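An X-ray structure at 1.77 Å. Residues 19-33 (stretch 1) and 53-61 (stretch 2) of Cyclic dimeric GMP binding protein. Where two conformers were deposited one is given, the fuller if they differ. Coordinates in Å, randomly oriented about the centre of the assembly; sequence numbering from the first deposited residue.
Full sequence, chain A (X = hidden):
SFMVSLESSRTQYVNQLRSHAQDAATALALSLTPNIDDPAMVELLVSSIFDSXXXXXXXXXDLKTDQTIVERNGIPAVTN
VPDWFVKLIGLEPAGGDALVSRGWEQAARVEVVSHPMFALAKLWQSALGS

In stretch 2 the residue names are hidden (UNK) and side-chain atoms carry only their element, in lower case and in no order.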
# COMPACT_ATOMS: atom_id res chain seq x y z
N SER A 19 -2.72 10.84 5.76
CA SER A 19 -2.14 11.25 4.49
C SER A 19 -2.31 10.17 3.43
O SER A 19 -2.54 10.47 2.26
CB SER A 19 -0.67 11.62 4.66
OG SER A 19 -0.54 12.78 5.45
N HIS A 20 -2.22 8.91 3.84
CA HIS A 20 -2.41 7.80 2.91
C HIS A 20 -3.82 7.86 2.31
O HIS A 20 -4.00 7.74 1.09
CB HIS A 20 -2.14 6.48 3.64
CG HIS A 20 -2.22 5.27 2.76
ND1 HIS A 20 -3.39 4.58 2.55
CD2 HIS A 20 -1.26 4.61 2.07
CE1 HIS A 20 -3.15 3.54 1.76
NE2 HIS A 20 -1.87 3.55 1.45
N ALA A 21 -4.81 8.06 3.17
CA ALA A 21 -6.21 8.11 2.74
C ALA A 21 -6.48 9.36 1.89
O ALA A 21 -7.15 9.28 0.86
CB ALA A 21 -7.15 8.06 3.94
N GLN A 22 -5.95 10.49 2.32
CA GLN A 22 -6.14 11.73 1.58
C GLN A 22 -5.52 11.65 0.19
O GLN A 22 -6.12 12.08 -0.80
CB GLN A 22 -5.55 12.92 2.33
CG GLN A 22 -5.76 14.22 1.59
CD GLN A 22 -7.23 14.48 1.33
OE1 GLN A 22 -7.99 14.71 2.26
NE2 GLN A 22 -7.65 14.41 0.08
N ASP A 23 -4.31 11.10 0.11
CA ASP A 23 -3.63 10.98 -1.17
C ASP A 23 -4.43 10.11 -2.14
O ASP A 23 -4.51 10.43 -3.33
CB ASP A 23 -2.21 10.44 -1.01
CG ASP A 23 -1.27 11.45 -0.37
OD1 ASP A 23 -1.69 12.62 -0.20
OD2 ASP A 23 -0.12 11.08 -0.04
N ALA A 24 -5.01 9.03 -1.63
CA ALA A 24 -5.81 8.13 -2.47
C ALA A 24 -7.07 8.84 -2.97
O ALA A 24 -7.46 8.66 -4.13
CB ALA A 24 -6.19 6.86 -1.69
N ALA A 25 -7.71 9.61 -2.10
CA ALA A 25 -8.94 10.31 -2.48
C ALA A 25 -8.62 11.35 -3.55
O ALA A 25 -9.35 11.49 -4.53
CB ALA A 25 -9.58 10.99 -1.26
N THR A 26 -7.53 12.07 -3.34
CA THR A 26 -7.13 13.12 -4.27
C THR A 26 -6.79 12.51 -5.62
O THR A 26 -7.23 13.01 -6.66
CB THR A 26 -5.94 13.91 -3.71
OG1 THR A 26 -6.35 14.59 -2.52
CG2 THR A 26 -5.40 14.93 -4.74
N ALA A 27 -6.03 11.41 -5.61
CA ALA A 27 -5.66 10.75 -6.85
C ALA A 27 -6.89 10.19 -7.58
O ALA A 27 -6.98 10.27 -8.82
CB ALA A 27 -4.65 9.63 -6.59
N LEU A 28 -7.82 9.63 -6.82
CA LEU A 28 -8.99 9.00 -7.42
C LEU A 28 -9.92 10.06 -8.00
O LEU A 28 -10.43 9.92 -9.11
CB LEU A 28 -9.71 8.10 -6.39
CG LEU A 28 -10.98 7.34 -6.81
CD1 LEU A 28 -10.76 6.60 -8.13
CD2 LEU A 28 -11.43 6.36 -5.71
N ALA A 29 -10.10 11.16 -7.26
CA ALA A 29 -10.92 12.25 -7.76
C ALA A 29 -10.37 12.73 -9.09
O ALA A 29 -11.13 12.99 -10.02
CB ALA A 29 -10.98 13.41 -6.75
N LEU A 30 -9.05 12.85 -9.18
CA LEU A 30 -8.40 13.29 -10.42
C LEU A 30 -8.67 12.27 -11.53
O LEU A 30 -9.05 12.63 -12.65
CB LEU A 30 -6.89 13.43 -10.19
CG LEU A 30 -6.07 14.46 -10.97
CD1 LEU A 30 -4.65 13.93 -11.19
CD2 LEU A 30 -6.72 14.86 -12.29
N SER A 31 -8.48 11.00 -11.22
CA SER A 31 -8.69 9.94 -12.20
C SER A 31 -10.12 9.94 -12.73
O SER A 31 -10.34 9.69 -13.92
CB SER A 31 -8.35 8.58 -11.58
OG SER A 31 -7.00 8.56 -11.15
N LEU A 32 -11.08 10.25 -11.87
CA LEU A 32 -12.49 10.18 -12.21
C LEU A 32 -12.97 11.38 -13.01
O LEU A 32 -13.99 11.31 -13.67
CB LEU A 32 -13.35 10.09 -10.94
CG LEU A 32 -13.31 8.77 -10.18
CD1 LEU A 32 -14.15 8.88 -8.91
CD2 LEU A 32 -13.81 7.64 -11.06
N THR A 33 -12.24 12.48 -12.93
CA THR A 33 -12.73 13.73 -13.51
C THR A 33 -13.09 13.65 -15.01
O THR A 33 -14.17 14.09 -15.40
CB THR A 33 -11.79 14.91 -13.21
OG1 THR A 33 -11.78 15.14 -11.79
CG2 THR A 33 -12.27 16.18 -13.92
N UNK A 53 -6.62 -3.84 -1.33
CA UNK A 53 -6.92 -4.21 0.04
C UNK A 53 -6.45 -3.17 1.05
O UNK A 53 -6.66 -3.33 2.24
N UNK A 54 -5.80 -2.10 0.57
CA UNK A 54 -5.23 -1.11 1.48
C UNK A 54 -6.27 -0.22 2.15
O UNK A 54 -5.95 0.51 3.10
c UNK A 54 -1.54 -2.78 -0.06
c UNK A 54 -2.41 -0.33 -0.98
c UNK A 54 -4.22 -0.20 0.78
c UNK A 54 -0.93 -2.18 -1.15
o UNK A 54 0.12 -2.81 -1.78
c UNK A 54 -1.36 -0.96 -1.61
c UNK A 54 -3.06 -0.90 0.11
c UNK A 54 -2.61 -2.13 0.56
N UNK A 55 -7.50 -0.24 1.64
CA UNK A 55 -8.54 0.69 2.10
C UNK A 55 -9.71 -0.05 2.73
O UNK A 55 -10.20 -1.04 2.16
o UNK A 55 -4.43 3.91 -1.45
c UNK A 55 -9.00 1.61 0.96
c UNK A 55 -7.28 1.69 -0.87
c UNK A 55 -7.81 2.25 0.28
c UNK A 55 -6.16 2.24 -1.46
c UNK A 55 -7.18 3.34 0.85
c UNK A 55 -6.06 3.90 0.27
c UNK A 55 -5.55 3.35 -0.88
N UNK A 56 -10.14 0.39 3.91
CA UNK A 56 -11.32 -0.17 4.56
C UNK A 56 -12.58 0.14 3.76
O UNK A 56 -13.55 -0.64 3.75
c UNK A 56 -11.49 0.42 5.98
o UNK A 56 -10.35 0.16 6.78
N UNK A 57 -12.58 1.29 3.10
CA UNK A 57 -13.73 1.72 2.31
C UNK A 57 -13.39 2.82 1.31
O UNK A 57 -12.48 3.62 1.54
o UNK A 57 -14.47 3.40 3.91
c UNK A 57 -14.84 2.20 3.25
N UNK A 58 -14.12 2.84 0.20
CA UNK A 58 -14.08 3.94 -0.77
C UNK A 58 -15.51 4.15 -1.23
O UNK A 58 -16.21 3.20 -1.56
c UNK A 58 -10.86 3.00 -2.69
c UNK A 58 -11.78 3.36 -1.55
c UNK A 58 -13.21 4.81 -2.99
c UNK A 58 -13.21 3.63 -1.99
N UNK A 59 -15.95 5.40 -1.25
CA UNK A 59 -17.30 5.72 -1.66
C UNK A 59 -17.25 6.97 -2.54
O UNK A 59 -16.48 7.89 -2.26
c UNK A 59 -20.32 6.56 0.66
n UNK A 59 -23.53 8.32 0.92
n UNK A 59 -21.70 6.98 0.49
c UNK A 59 -22.25 8.00 1.14
n UNK A 59 -21.54 8.71 2.01
c UNK A 59 -18.16 5.97 -0.42
c UNK A 59 -19.62 6.28 -0.67
N UNK A 60 -18.05 6.99 -3.59
CA UNK A 60 -18.17 8.19 -4.43
C UNK A 60 -19.61 8.63 -4.31
O UNK A 60 -20.52 7.85 -4.53
c UNK A 60 -17.80 7.89 -5.91
c UNK A 60 -16.39 7.31 -5.98
c UNK A 60 -17.93 9.16 -6.76
N UNK A 61 -19.80 9.88 -3.91
CA UNK A 61 -21.13 10.42 -3.66
C UNK A 61 -21.48 11.51 -4.69
O UNK A 61 -20.69 12.42 -4.93
c UNK A 61 -20.96 9.91 -1.20
c UNK A 61 -21.23 11.00 -2.23
c UNK A 61 -22.61 11.65 -1.99
O HOH W 1 -2.76 6.09 -0.74

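Position 53 has backbone atoms and nothing else. Its phi is 90° and its psi -2°, and it is the first residue to leave helical angles after a helix. A CB here would be jammed against the carbonyl O of the residue before. Nothing of stretch 1 lies near. The residue is Gly53.

Position 54 carries one carbon, then a ring of six carbons bearing one oxygen. Its CA-to-CB bond points toward the helix, and its CB lies 4.0 Å from His20 CE1, at the edge of the imidazole and near its plane. A phenol on a single carbon is tyrosine, so this is Tyr54. Chi1 is m.

Position 55 has the same make-up: one carbon, a six-carbon ring and one oxygen. The CA-to-CB bond points sideways, but the end of the side chain comes nearer to the helix, reaching His20 and Ala24. This is Tyr55. Its CE1 is 3.3 Å from His20 CE1. The two rings are near parallel, with planes at 27°, but slid apart: their centroids are 5.2 Å from each other and they barely overlap. Ala24 CB lies 3.6 Å from Tyr55 CE1 and 3.4 Å from Tyr55 OH. Water 1 is 2.8 Å from Tyr55 OH and donates a hydrogen bond to His20 O, also at 2.8 Å.

Position 56 has one carbon and one oxygen, without a fork. That is Ser56. The chain turns a corner here, and the side chain is out of reach of stretch 1.

Position 57 again has one carbon and one oxygen. It is Ser57, with chi1 p where Ser56 has m. It too makes no contact with the helix.

Position 58 has four carbons, forked at the first, with one arm two carbons long. Its CA-to-CB bond points toward the helix, and the side chain packs on Leu28. This beta-branched pattern is isoleucine, so the residue is Ile58. Its CG2 lies 3.6 Å from Leu28 CD2.

Position 59 has three carbons, a nitrogen, and then a carbon carrying two more nitrogens. The guanidinium group identifies Arg59. Its CA-to-CB bond points away from the helix, and its nitrogens are hydrogen-bonded elsewhere in the structure.

Position 60 has one carbon carrying two more. Its CA-to-CB bond points toward stretch 1, and the side chain meets Leu32. This is Val60. Its CG2 lies 4.0 Å from Leu32 CD1.

Position 61 has the same three-carbon fork and is Val61. Chi1 is t, as in Val60, but the side chain is out of reach of the helix.

The contact buries 304 Å², both sides summed. His20, Ala24, Leu28 and Leu32 follow one another at intervals of four, so they line one side of the helix. Along the strand, the CA-to-CB bonds of Ile58 and Val60 point toward the helix and that of Arg59 between them points away, the usual alternation of an extended strand. No direct hydrogen bond crosses between the stretches. Apolar packing and the offset aromatic pair join them, and water 1 bridges Tyr55 OH and the helix backbone at His20 O.

Stretch 2 53-61: GYYSSIRVV
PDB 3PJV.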